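Local coordinates for pyruvate kinase (Pseudomonas aeruginosa, PDB 6QXL), which catalyses the last step of glycolysis, the magnesium-dependent transfer of phosphate from phosphoenolpyruvate to ADP that yields pyruvate and ATP, under allosteric control, at the 6-O-phosphono-alpha-D-glucopyranose site, the interface of chains A and B and the interface of chains A and C. Numbering follows the deposited sequence. Chains: chain A/B/C, Pyruvate kinase.

Contact 1: the 6-O-phosphono-alpha-D-glucopyranose site. Residues chain A 383-389, 460-464, 466-470. With G6P (6-O-phosphono-alpha-D-glucopyranose), chain D.
Two loops, A:Thr384 to the start of helix 388-394 and A:Ser463 to A:Gly469, where A:Gly468 takes a positive phi of 74°, form the pocket with the ends of strands 377-383 and 455-461 and the start of strand 470-477. The protein hides 384 of the ligand's 390 Å² in this allosteric regulator site of the C-terminal alpha/beta domain. The first loop makes most of the phosphate bonds, and A:Gly468 N of the second adds one to G6P O3P. A:Ser386 gives G6P O1P two bonds, from N and from OG, the latter at 2.7 Å, its hydroxyl turned between backbone N and carbonyl carbon (chi1 77°). G6P O2P is likewise held twice by A:Thr389, through N and through OG1 at 3.1 Å. The amide of A:Glu385 points nearly straight at the ester oxygen O6 (171° at H). A:Thr389 OG1 and A:Thr470 OG1, 2.9 Å apart, both hold a water that reaches O3P. Backbone atoms read the sugar: the 3-hydroxyl G6P O3 donates to A:Ser463 O at 2.6 Å, nearly along the C=O axis, and the anomeric O1 to A:Leu383 O from above its carbonyl plane. The 4-hydroxyl, G6P O4, donates to A:Ala466 O at 3.0 Å and accepts from A:Gly469 N.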
loop_
_atom_site.group_PDB
_atom_site.type_symbol
_atom_site.label_atom_id
_atom_site.label_comp_id
_atom_site.label_asym_id
_atom_site.label_seq_id
_atom_site.Cartn_x
_atom_site.Cartn_y
_atom_site.Cartn_z
ATOM N N LEU A 383 -14.589 -0.685 31.244
ATOM C CA LEU A 383 -14.767 -1.291 32.552
ATOM C C LEU A 383 -13.863 -2.493 32.608
ATOM O O LEU A 383 -14.043 -3.432 31.844
ATOM C CB LEU A 383 -16.214 -1.705 32.798
ATOM C CG LEU A 383 -17.311 -0.681 32.574
ATOM C CD1 LEU A 383 -18.607 -1.242 33.180
ATOM C CD2 LEU A 383 -16.988 0.694 33.130
ATOM N N THR A 384 -12.898 -2.470 33.519
ATOM C CA THR A 384 -11.900 -3.516 33.580
ATOM C C THR A 384 -11.587 -3.890 35.015
ATOM O O THR A 384 -11.560 -3.046 35.900
ATOM C CB THR A 384 -10.602 -3.099 32.832
ATOM O OG1 THR A 384 -9.608 -4.144 32.940
ATOM C CG2 THR A 384 -10.056 -1.769 33.369
ATOM N N GLU A 385 -11.291 -5.164 35.202
ATOM C CA GLU A 385 -10.958 -5.723 36.490
ATOM C C GLU A 385 -9.451 -5.622 36.723
ATOM O O GLU A 385 -9.022 -5.067 37.733
ATOM C CB GLU A 385 -11.462 -7.167 36.590
ATOM C CG GLU A 385 -11.806 -7.697 37.963
ATOM C CD GLU A 385 -13.041 -7.012 38.637
ATOM O OE1 GLU A 385 -13.657 -6.073 38.101
ATOM O OE2 GLU A 385 -13.392 -7.385 39.769
ATOM N N SER A 386 -8.665 -6.136 35.784
ATOM C CA SER A 386 -7.221 -6.221 35.922
ATOM C C SER A 386 -6.431 -5.269 35.039
ATOM O O SER A 386 -5.208 -5.235 35.119
ATOM C CB SER A 386 -6.761 -7.647 35.636
ATOM O OG SER A 386 -6.747 -7.907 34.240
ATOM N N GLY A 387 -7.111 -4.520 34.180
ATOM C CA GLY A 387 -6.442 -3.633 33.214
ATOM C C GLY A 387 -6.052 -4.282 31.888
ATOM O O GLY A 387 -5.512 -3.610 31.026
ATOM N N PHE A 388 -6.348 -5.560 31.701
ATOM C CA PHE A 388 -6.008 -6.244 30.460
ATOM C C PHE A 388 -6.687 -5.668 29.222
ATOM O O PHE A 388 -6.067 -5.529 28.173
ATOM C CB PHE A 388 -6.332 -7.731 30.552
ATOM C CG PHE A 388 -6.020 -8.489 29.305
ATOM C CD1 PHE A 388 -4.717 -8.868 29.016
ATOM C CD2 PHE A 388 -7.022 -8.811 28.392
ATOM C CE1 PHE A 388 -4.405 -9.586 27.865
ATOM C CE2 PHE A 388 -6.742 -9.509 27.224
ATOM C CZ PHE A 388 -5.417 -9.896 26.964
ATOM N N THR A 389 -7.963 -5.366 29.321
ATOM C CA THR A 389 -8.658 -4.833 28.164
ATOM C C THR A 389 -8.058 -3.506 27.673
ATOM O O THR A 389 -7.780 -3.381 26.503
ATOM C CB THR A 389 -10.177 -4.781 28.405
ATOM O OG1 THR A 389 -10.661 -6.104 28.613
ATOM C CG2 THR A 389 -10.892 -4.225 27.199
ATOM N N LYS A 460 -17.519 -3.799 28.247
ATOM C CA LYS A 460 -17.701 -4.550 29.476
ATOM C C LYS A 460 -17.942 -6.004 29.139
ATOM O O LYS A 460 -17.960 -6.388 27.964
ATOM C CB LYS A 460 -18.875 -3.991 30.266
ATOM C CG LYS A 460 -20.212 -4.198 29.606
ATOM C CD LYS A 460 -21.374 -3.731 30.485
ATOM C CE LYS A 460 -22.652 -4.242 29.805
ATOM N NZ LYS A 460 -23.886 -3.667 30.370
ATOM N N GLY A 461 -18.142 -6.795 30.180
ATOM C CA GLY A 461 -18.562 -8.187 30.042
ATOM C C GLY A 461 -19.929 -8.377 30.672
ATOM O O GLY A 461 -20.648 -7.396 30.948
ATOM N N ASP A 462 -20.277 -9.631 30.923
ATOM C CA ASP A 462 -21.628 -9.971 31.407
ATOM C C ASP A 462 -21.750 -9.747 32.909
ATOM O O ASP A 462 -22.651 -9.033 33.349
ATOM C CB ASP A 462 -21.999 -11.413 31.059
ATOM C CG ASP A 462 -22.103 -11.656 29.551
ATOM O OD1 ASP A 462 -22.698 -10.790 28.828
ATOM O OD2 ASP A 462 -21.600 -12.735 29.109
ATOM N N SER A 463 -20.827 -10.315 33.695
ATOM C CA SER A 463 -20.802 -10.092 35.140
ATOM C C SER A 463 -19.901 -8.904 35.463
ATOM O O SER A 463 -19.201 -8.405 34.604
ATOM C CB SER A 463 -20.323 -11.337 35.886
ATOM O OG SER A 463 -18.909 -11.349 36.035
ATOM N N TYR A 464 -19.930 -8.466 36.719
ATOM C CA TYR A 464 -19.035 -7.425 37.199
ATOM C C TYR A 464 -18.054 -7.941 38.264
ATOM O O TYR A 464 -17.513 -7.163 39.041
ATOM C CB TYR A 464 -19.877 -6.285 37.732
ATOM C CG TYR A 464 -20.657 -5.492 36.698
ATOM C CD1 TYR A 464 -20.186 -5.290 35.399
ATOM C CD2 TYR A 464 -21.822 -4.834 37.067
ATOM C CE1 TYR A 464 -20.891 -4.502 34.500
ATOM C CE2 TYR A 464 -22.533 -4.068 36.163
ATOM C CZ TYR A 464 -22.069 -3.912 34.873
ATOM O OH TYR A 464 -22.764 -3.157 33.941
ATOM N N ALA A 466 -16.002 -11.421 37.690
ATOM C CA ALA A 466 -14.922 -12.168 37.067
ATOM C C ALA A 466 -14.054 -11.256 36.179
ATOM O O ALA A 466 -14.466 -10.186 35.770
ATOM C CB ALA A 466 -15.477 -13.329 36.252
ATOM N N GLN A 467 -12.839 -11.712 35.908
ATOM C CA GLN A 467 -11.913 -11.065 34.988
ATOM C C GLN A 467 -11.848 -11.867 33.681
ATOM O O GLN A 467 -12.229 -13.029 33.649
ATOM C CB GLN A 467 -10.540 -10.926 35.663
ATOM C CG GLN A 467 -9.320 -11.146 34.791
ATOM C CD GLN A 467 -8.025 -11.235 35.526
ATOM O OE1 GLN A 467 -7.919 -11.133 36.764
ATOM N NE2 GLN A 467 -6.985 -11.323 34.734
ATOM N N GLY A 468 -11.339 -11.228 32.629
ATOM C CA GLY A 468 -11.123 -11.884 31.344
ATOM C C GLY A 468 -12.352 -12.171 30.489
ATOM O O GLY A 468 -12.259 -12.908 29.528
ATOM N N GLY A 469 -13.495 -11.565 30.810
ATOM C CA GLY A 469 -14.727 -11.776 30.069
ATOM C C GLY A 469 -15.261 -10.526 29.386
ATOM O O GLY A 469 -16.473 -10.461 29.211
ATOM N N THR A 470 -14.426 -9.547 28.979
ATOM C CA THR A 470 -14.948 -8.451 28.172
ATOM C C THR A 470 -15.496 -9.025 26.869
ATOM O O THR A 470 -14.788 -9.771 26.186
ATOM C CB THR A 470 -13.893 -7.375 27.840
ATOM O OG1 THR A 470 -13.474 -6.717 29.024
ATOM C CG2 THR A 470 -14.456 -6.305 26.926
HETATM C C1 G6P D . -15.536 -5.799 33.066
HETATM C C2 G6P D . -16.279 -6.552 34.151
HETATM C C3 G6P D . -16.287 -7.985 33.636
HETATM C C4 G6P D . -15.073 -8.380 32.817
HETATM C C5 G6P D . -13.937 -7.540 33.379
HETATM C C6 G6P D . -12.607 -8.009 32.818
HETATM O O1 G6P D . -15.872 -4.446 33.337
HETATM O O2 G6P D . -15.698 -6.379 35.470
HETATM O O3 G6P D . -17.375 -7.941 32.749
HETATM O O4 G6P D . -14.863 -9.816 32.828
HETATM O O5 G6P D . -14.151 -6.156 33.110
HETATM O O6 G6P D . -11.622 -6.999 32.702
HETATM P P G6P D . -10.085 -7.389 32.262
HETATM O O1P G6P D . -9.307 -7.628 33.532
HETATM O O2P G6P D . -9.981 -6.033 31.601
HETATM O O3P G6P D . -9.930 -8.716 31.476
HETATM O O HOH W 1 -11.518 -9.062 29.247
#

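Contact 2: the interface of chains A and B. Residues chain A 248, 283-284, 297-298, 300-301; chain B 248, 283-284, 297-298, 300-301.
Helix 296-307 of chain A packs against its two-fold mate in chain B, and the arrangement turns on how serine, aspartate and arginine face one another. A:Asp301 projects its carboxylate with CG anti to the backbone N (chi1 -180°), where A:Arg248 meets it end-on: NH1 pairs with OD1 and NH2 with OD2, the latter at 2.8 Å. Both oxygens use syn lone pairs and lie within 5° of the guanidinium plane, so this salt bridge fixes the carboxylate's rotation from within its own chain. The anti lone pair of A:Asp301 OD1 then faces the partner and accepts from B:Ser300 OG at 2.9 Å. B:Ser300 delivers that hydroxyl with OG also anti to its backbone N (chi1 179°). The twin bond runs from A:Ser300 OG to B:Asp301 OD1, where a water also joins A:Ser300 OG to B:Asp301 O and OD1. Each OD1 thus serves an arginine and a serine from opposite subunits, and the nearby guanidinium would be expected to favour a charged carboxylate. Between the two polar pairs, A:Ala297 CB fits close to B:Gln283 O (3.3 Å) and lies 3.5 Å from B:Asp301 OD2. The glutamate carboxylates converge, with A:Glu298 OE2 and B:Glu298 OE2 5.4 Å apart and bridged by a water. The patch ties barrel-domain helices of two subunits together within the homotetramer, using carboxylates already oriented by their own arginines.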
loop_
_atom_site.group_PDB
_atom_site.type_symbol
_atom_site.label_atom_id
_atom_site.label_comp_id
_atom_site.label_asym_id
_atom_site.label_seq_id
_atom_site.Cartn_x
_atom_site.Cartn_y
_atom_site.Cartn_z
ATOM N N ARG A 248 19.230 1.565 27.380
ATOM C CA ARG A 248 20.207 1.896 26.358
ATOM C C ARG A 248 21.619 2.044 26.887
ATOM O O ARG A 248 22.560 1.920 26.113
ATOM C CB ARG A 248 19.787 3.136 25.585
ATOM C CG ARG A 248 18.464 2.927 24.889
ATOM C CD ARG A 248 18.036 4.125 24.075
ATOM N NE ARG A 248 18.105 5.353 24.834
ATOM C CZ ARG A 248 17.790 6.550 24.326
ATOM N NH1 ARG A 248 17.359 6.665 23.071
ATOM N NH2 ARG A 248 17.887 7.641 25.078
ATOM N N GLN A 283 19.664 8.491 29.620
ATOM C CA GLN A 283 20.292 9.681 29.071
ATOM C C GLN A 283 19.410 10.445 28.119
ATOM O O GLN A 283 19.907 11.192 27.282
ATOM C CB GLN A 283 21.635 9.365 28.400
ATOM C CG GLN A 283 22.616 8.575 29.260
ATOM C CD GLN A 283 24.046 8.662 28.715
ATOM O OE1 GLN A 283 24.386 8.040 27.715
ATOM N NE2 GLN A 283 24.871 9.496 29.358
ATOM N N MET A 284 18.104 10.316 28.279
ATOM C CA MET A 284 17.194 11.017 27.396
ATOM C C MET A 284 17.340 12.537 27.534
ATOM O O MET A 284 17.197 13.264 26.563
ATOM C CB MET A 284 15.768 10.571 27.645
ATOM C CG MET A 284 15.620 9.069 27.524
ATOM S SD MET A 284 13.991 8.580 26.958
ATOM C CE MET A 284 14.153 8.932 25.207
ATOM N N ALA A 297 19.316 17.851 20.842
ATOM C CA ALA A 297 19.427 16.410 20.660
ATOM C C ALA A 297 18.535 15.670 21.635
ATOM O O ALA A 297 17.915 14.682 21.276
ATOM C CB ALA A 297 20.866 15.942 20.786
ATOM N N GLU A 298 18.461 16.165 22.859
ATOM C CA GLU A 298 17.624 15.547 23.884
ATOM C C GLU A 298 16.142 15.684 23.540
ATOM O O GLU A 298 15.397 14.722 23.653
ATOM C CB GLU A 298 17.975 16.129 25.265
ATOM C CG GLU A 298 19.312 15.575 25.747
ATOM C CD GLU A 298 20.077 16.432 26.737
ATOM O OE1 GLU A 298 19.665 17.589 27.011
ATOM O OE2 GLU A 298 21.107 15.901 27.242
ATOM N N SER A 300 14.958 15.952 20.542
ATOM C CA SER A 300 14.771 15.046 19.418
ATOM C C SER A 300 14.682 13.587 19.865
ATOM O O SER A 300 13.866 12.831 19.353
ATOM C CB SER A 300 15.929 15.211 18.421
ATOM O OG SER A 300 15.818 14.312 17.331
ATOM N N ASP A 301 15.510 13.200 20.823
ATOM C CA ASP A 301 15.554 11.818 21.290
ATOM C C ASP A 301 14.194 11.419 21.881
ATOM O O ASP A 301 13.643 10.366 21.544
ATOM C CB ASP A 301 16.659 11.662 22.331
ATOM C CG ASP A 301 16.777 10.245 22.870
ATOM O OD1 ASP A 301 16.690 9.276 22.087
ATOM O OD2 ASP A 301 16.996 10.104 24.093
ATOM N N ARG B 248 18.289 24.296 14.002
ATOM C CA ARG B 248 17.392 24.006 15.102
ATOM C C ARG B 248 17.548 24.937 16.287
ATOM O O ARG B 248 16.618 25.062 17.077
ATOM C CB ARG B 248 17.501 22.551 15.540
ATOM C CG ARG B 248 17.139 21.617 14.409
ATOM C CD ARG B 248 17.189 20.169 14.817
ATOM N NE ARG B 248 18.432 19.823 15.486
ATOM C CZ ARG B 248 18.718 18.602 15.929
ATOM N NH1 ARG B 248 17.877 17.604 15.740
ATOM N NH2 ARG B 248 19.857 18.378 16.565
ATOM N N GLN B 283 23.595 21.294 18.019
ATOM C CA GLN B 283 23.597 20.559 19.268
ATOM C C GLN B 283 23.431 19.054 19.080
ATOM O O GLN B 283 23.015 18.371 20.007
ATOM C CB GLN B 283 22.565 21.078 20.251
ATOM C CG GLN B 283 22.642 22.560 20.531
ATOM C CD GLN B 283 21.675 23.119 21.555
ATOM O OE1 GLN B 283 21.158 22.553 22.578
ATOM N NE2 GLN B 283 21.417 24.359 21.298
ATOM N N MET B 284 23.806 18.550 17.922
ATOM C CA MET B 284 23.663 17.142 17.667
ATOM C C MET B 284 24.527 16.306 18.621
ATOM O O MET B 284 24.131 15.214 19.017
ATOM C CB MET B 284 23.991 16.825 16.208
ATOM C CG MET B 284 23.162 17.655 15.262
ATOM S SD MET B 284 22.832 16.830 13.718
ATOM C CE MET B 284 21.537 15.687 14.219
ATOM N N ALA B 297 21.269 10.109 23.920
ATOM C CA ALA B 297 20.357 11.010 23.234
ATOM C C ALA B 297 21.000 11.575 21.978
ATOM O O ALA B 297 20.347 11.695 20.950
ATOM C CB ALA B 297 19.896 12.130 24.139
ATOM N N GLU B 298 22.284 11.897 22.065
ATOM C CA GLU B 298 23.005 12.445 20.928
ATOM C C GLU B 298 23.159 11.403 19.820
ATOM O O GLU B 298 22.935 11.709 18.649
ATOM C CB GLU B 298 24.349 13.024 21.392
ATOM C CG GLU B 298 24.138 14.343 22.127
ATOM C CD GLU B 298 25.216 14.737 23.121
ATOM O OE1 GLU B 298 26.117 13.916 23.421
ATOM O OE2 GLU B 298 25.116 15.892 23.619
ATOM N N SER B 300 21.125 8.940 19.310
ATOM C CA SER B 300 19.781 8.795 18.770
ATOM C C SER B 300 19.418 9.946 17.833
ATOM O O SER B 300 18.806 9.729 16.794
ATOM C CB SER B 300 18.768 8.721 19.916
ATOM O OG SER B 300 17.450 8.592 19.427
ATOM N N ASP B 301 19.800 11.164 18.198
ATOM C CA ASP B 301 19.458 12.345 17.408
ATOM C C ASP B 301 20.072 12.235 16.002
ATOM O O ASP B 301 19.385 12.444 14.998
ATOM C CB ASP B 301 19.957 13.598 18.118
ATOM C CG ASP B 301 19.652 14.881 17.364
ATOM O OD1 ASP B 301 18.531 15.027 16.828
ATOM O OD2 ASP B 301 20.534 15.768 17.336
HETATM O O HOH W 2 17.035 14.083 14.673
HETATM O O HOH W 3 23.736 16.254 25.940
#

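Contact 3: the interface of chains A and C. Residues chain A 348-354, 356, 365-366, 369; chain C 348-350, 352, 369, 373.
The C-terminal end of helix 359-373 and the loop leading into it, residues 348-356, form this two-fold subunit contact of the pyruvate kinase tetramer. A:Tyr369 and C:Tyr369 reach toward each other and stack in parallel, offset, with planes 2° apart and ring centroids separated by 4.6 Å. Each CG is anti to its backbone N (chi1 171°), which carries the hydroxyl across to the opposite loop. There C:Tyr369 OH donates to A:His350 O at 2.6 Å, from 28° above the carbonyl plane though the oxygen lies at the edge of the phenol ring; A:Tyr369 repeats this on C:His350 O. A water joins C:Tyr369 OH to A:His350 ND1 and A:Leu365 O, tying the hydroxyl also to the imidazole of the same A:His350 and to a backbone carbonyl of the helix. Beside the tyrosines, A:Leu352 and C:Leu352 meet tip to tip, their CD2 methyls 3.6 Å apart. The ring of A:Phe356 lies between C:His373 CB, 3.6 Å from its centroid, and A:Leu365 CD1 over the opposite face, an arrangement that limits its rotation. C:His373 is oriented by its own helix: ND1 donates to C:Tyr369 O at 2.8 Å, in the imidazole plane and on a carbonyl lone pair. This turns the other ring nitrogen outward, where C:His373 NE2 accepts from A:Gly353 N at 3.2 Å, close to the ring plane.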
loop_
_atom_site.group_PDB
_atom_site.type_symbol
_atom_site.label_atom_id
_atom_site.label_comp_id
_atom_site.label_asym_id
_atom_site.label_seq_id
_atom_site.Cartn_x
_atom_site.Cartn_y
_atom_site.Cartn_z
ATOM N N SER A 348 -3.777 4.427 12.403
ATOM C CA SER A 348 -3.445 3.011 12.584
ATOM C C SER A 348 -3.874 2.189 11.353
ATOM O O SER A 348 -4.844 2.522 10.673
ATOM C CB SER A 348 -4.112 2.465 13.874
ATOM O OG SER A 348 -3.876 1.086 14.040
ATOM N N SER A 349 -3.122 1.130 11.079
ATOM C CA SER A 349 -3.536 0.102 10.119
ATOM C C SER A 349 -4.502 -0.952 10.735
ATOM O O SER A 349 -5.065 -1.774 10.020
ATOM C CB SER A 349 -2.312 -0.605 9.545
ATOM O OG SER A 349 -1.649 -1.382 10.552
ATOM N N HIS A 350 -4.665 -0.922 12.063
ATOM C CA HIS A 350 -5.643 -1.737 12.778
ATOM C C HIS A 350 -5.474 -3.244 12.647
ATOM O O HIS A 350 -6.444 -4.004 12.690
ATOM C CB HIS A 350 -7.092 -1.310 12.504
ATOM C CG HIS A 350 -7.397 0.085 12.952
ATOM N ND1 HIS A 350 -7.726 0.446 14.250
ATOM C CD2 HIS A 350 -7.338 1.232 12.250
ATOM C CE1 HIS A 350 -7.870 1.738 14.304
ATOM N NE2 HIS A 350 -7.668 2.264 13.112
ATOM N N ARG A 351 -4.212 -3.658 12.484
ATOM C CA ARG A 351 -3.851 -5.062 12.354
ATOM C C ARG A 351 -4.629 -5.800 11.253
ATOM O O ARG A 351 -4.938 -6.985 11.394
ATOM C CB ARG A 351 -3.981 -5.747 13.725
ATOM C CG ARG A 351 -3.084 -5.109 14.784
ATOM C CD ARG A 351 -3.206 -5.796 16.129
ATOM N NE ARG A 351 -2.126 -5.409 17.053
ATOM C CZ ARG A 351 -1.986 -5.871 18.290
ATOM N NH1 ARG A 351 -2.870 -6.742 18.796
ATOM N NH2 ARG A 351 -0.951 -5.485 19.032
ATOM N N LEU A 352 -4.919 -5.080 10.155
ATOM C CA LEU A 352 -5.600 -5.667 8.997
ATOM C C LEU A 352 -4.863 -6.885 8.473
ATOM O O LEU A 352 -3.626 -6.906 8.421
ATOM C CB LEU A 352 -5.779 -4.662 7.857
ATOM C CG LEU A 352 -7.199 -4.156 7.613
ATOM C CD1 LEU A 352 -7.847 -3.478 8.812
ATOM C CD2 LEU A 352 -7.152 -3.156 6.464
ATOM N N GLY A 353 -5.640 -7.906 8.112
ATOM C CA GLY A 353 -5.096 -9.167 7.617
ATOM C C GLY A 353 -4.653 -10.141 8.684
ATOM O O GLY A 353 -4.367 -11.279 8.356
ATOM N N GLN A 354 -4.588 -9.726 9.952
ATOM C CA GLN A 354 -4.088 -10.596 11.008
ATOM C C GLN A 354 -5.189 -11.459 11.617
ATOM O O GLN A 354 -6.368 -11.274 11.321
ATOM C CB GLN A 354 -3.362 -9.777 12.074
ATOM C CG GLN A 354 -2.069 -9.151 11.563
ATOM C CD GLN A 354 -1.407 -8.276 12.608
ATOM O OE1 GLN A 354 -1.447 -8.569 13.804
ATOM N NE2 GLN A 354 -0.833 -7.162 12.159
ATOM N N PHE A 356 -6.924 -12.818 15.134
ATOM C CA PHE A 356 -7.098 -12.576 16.564
ATOM C C PHE A 356 -7.262 -13.904 17.298
ATOM O O PHE A 356 -7.719 -14.905 16.727
ATOM C CB PHE A 356 -8.294 -11.658 16.836
ATOM C CG PHE A 356 -8.235 -10.332 16.120
ATOM C CD1 PHE A 356 -7.043 -9.894 15.446
ATOM C CD2 PHE A 356 -9.354 -9.484 16.136
ATOM C CE1 PHE A 356 -7.006 -8.661 14.801
ATOM C CE2 PHE A 356 -9.295 -8.248 15.479
ATOM C CZ PHE A 356 -8.127 -7.828 14.831
ATOM N N LEU A 365 -9.805 -4.384 20.075
ATOM C CA LEU A 365 -9.427 -3.966 18.727
ATOM C C LEU A 365 -10.590 -3.326 17.992
ATOM O O LEU A 365 -10.417 -2.306 17.322
ATOM C CB LEU A 365 -8.857 -5.126 17.943
ATOM C CG LEU A 365 -7.555 -5.632 18.580
ATOM C CD1 LEU A 365 -7.001 -6.852 17.907
ATOM C CD2 LEU A 365 -6.486 -4.529 18.617
ATOM N N ALA A 366 -11.786 -3.893 18.163
ATOM C CA ALA A 366 -12.958 -3.365 17.489
ATOM C C ALA A 366 -13.299 -1.960 17.958
ATOM O O ALA A 366 -13.795 -1.144 17.178
ATOM C CB ALA A 366 -14.136 -4.296 17.696
ATOM N N TYR A 369 -10.722 0.481 16.348
ATOM C CA TYR A 369 -11.208 0.679 14.983
ATOM C C TYR A 369 -12.385 1.642 14.946
ATOM O O TYR A 369 -12.387 2.602 14.183
ATOM C CB TYR A 369 -11.603 -0.643 14.366
ATOM C CG TYR A 369 -12.315 -0.545 13.040
ATOM C CD1 TYR A 369 -11.595 -0.383 11.854
ATOM C CD2 TYR A 369 -13.703 -0.648 12.966
ATOM C CE1 TYR A 369 -12.248 -0.329 10.640
ATOM C CE2 TYR A 369 -14.347 -0.632 11.737
ATOM C CZ TYR A 369 -13.617 -0.479 10.583
ATOM O OH TYR A 369 -14.269 -0.461 9.378
ATOM N N SER C 348 -11.247 -7.618 2.898
ATOM C CA SER C 348 -11.714 -6.216 2.842
ATOM C C SER C 348 -10.632 -5.282 3.417
ATOM O O SER C 348 -9.854 -5.668 4.320
ATOM C CB SER C 348 -13.040 -6.069 3.627
ATOM O OG SER C 348 -13.471 -4.742 3.702
ATOM N N SER C 349 -10.598 -4.059 2.899
ATOM C CA SER C 349 -9.822 -2.979 3.509
ATOM C C SER C 349 -10.572 -2.273 4.678
ATOM O O SER C 349 -9.984 -1.446 5.383
ATOM C CB SER C 349 -9.415 -1.956 2.459
ATOM O OG SER C 349 -10.552 -1.259 1.962
ATOM N N HIS C 350 -11.858 -2.577 4.844
ATOM C CA HIS C 350 -12.663 -2.103 5.966
ATOM C C HIS C 350 -12.803 -0.581 6.098
ATOM O O HIS C 350 -12.920 -0.036 7.201
ATOM C CB HIS C 350 -12.257 -2.739 7.299
ATOM C CG HIS C 350 -12.497 -4.211 7.337
ATOM N ND1 HIS C 350 -11.501 -5.123 7.105
ATOM C CD2 HIS C 350 -13.614 -4.940 7.586
ATOM C CE1 HIS C 350 -11.999 -6.357 7.191
ATOM N NE2 HIS C 350 -13.276 -6.254 7.473
ATOM N N LEU C 352 -10.716 1.761 5.837
ATOM C CA LEU C 352 -9.647 2.433 6.559
ATOM C C LEU C 352 -9.420 3.865 6.052
ATOM O O LEU C 352 -9.487 4.132 4.838
ATOM C CB LEU C 352 -8.316 1.670 6.432
ATOM C CG LEU C 352 -7.797 0.979 7.689
ATOM C CD1 LEU C 352 -8.792 -0.016 8.320
ATOM C CD2 LEU C 352 -6.509 0.256 7.322
ATOM N N TYR C 369 -15.469 -5.876 10.593
ATOM C CA TYR C 369 -14.071 -5.896 11.008
ATOM C C TYR C 369 -13.786 -7.046 11.970
ATOM O O TYR C 369 -12.860 -7.822 11.766
ATOM C CB TYR C 369 -13.685 -4.576 11.642
ATOM C CG TYR C 369 -12.319 -4.558 12.289
ATOM C CD1 TYR C 369 -11.166 -4.353 11.536
ATOM C CD2 TYR C 369 -12.186 -4.712 13.675
ATOM C CE1 TYR C 369 -9.930 -4.296 12.140
ATOM C CE2 TYR C 369 -10.949 -4.662 14.278
ATOM C CZ TYR C 369 -9.824 -4.445 13.517
ATOM O OH TYR C 369 -8.602 -4.386 14.135
ATOM N N HIS C 373 -11.601 -10.844 11.197
ATOM C CA HIS C 373 -10.317 -11.096 11.845
ATOM C C HIS C 373 -10.313 -12.146 12.938
ATOM O O HIS C 373 -9.263 -12.694 13.208
ATOM C CB HIS C 373 -9.739 -9.797 12.353
ATOM C CG HIS C 373 -9.393 -8.838 11.259
ATOM N ND1 HIS C 373 -10.297 -7.938 10.741
ATOM C CD2 HIS C 373 -8.242 -8.652 10.570
ATOM C CE1 HIS C 373 -9.715 -7.236 9.789
ATOM N NE2 HIS C 373 -8.467 -7.644 9.668
HETATM O O HOH W 4 -8.060 -2.080 15.714
#

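Measured between centres of their C-alpha atoms, contact 1 lies about 23 Å from contact 3 and 41 Å from contact 2, while contacts 2 and 3 are 35 Å apart. No residue is shared. Contacts 1 and 3 are nevertheless close in sequence: helix 359-373 of contact 3 is followed by strand 377-383, whose last residue, A:Leu383, touches the sugar. Contact 2 belongs to the barrel domain. Chain A therefore meets chain B and chain C through different surfaces, as a tetramer requires, and effector binding could plausibly influence the nearer interface through that helix and strand, although the structure alone does not show such a change.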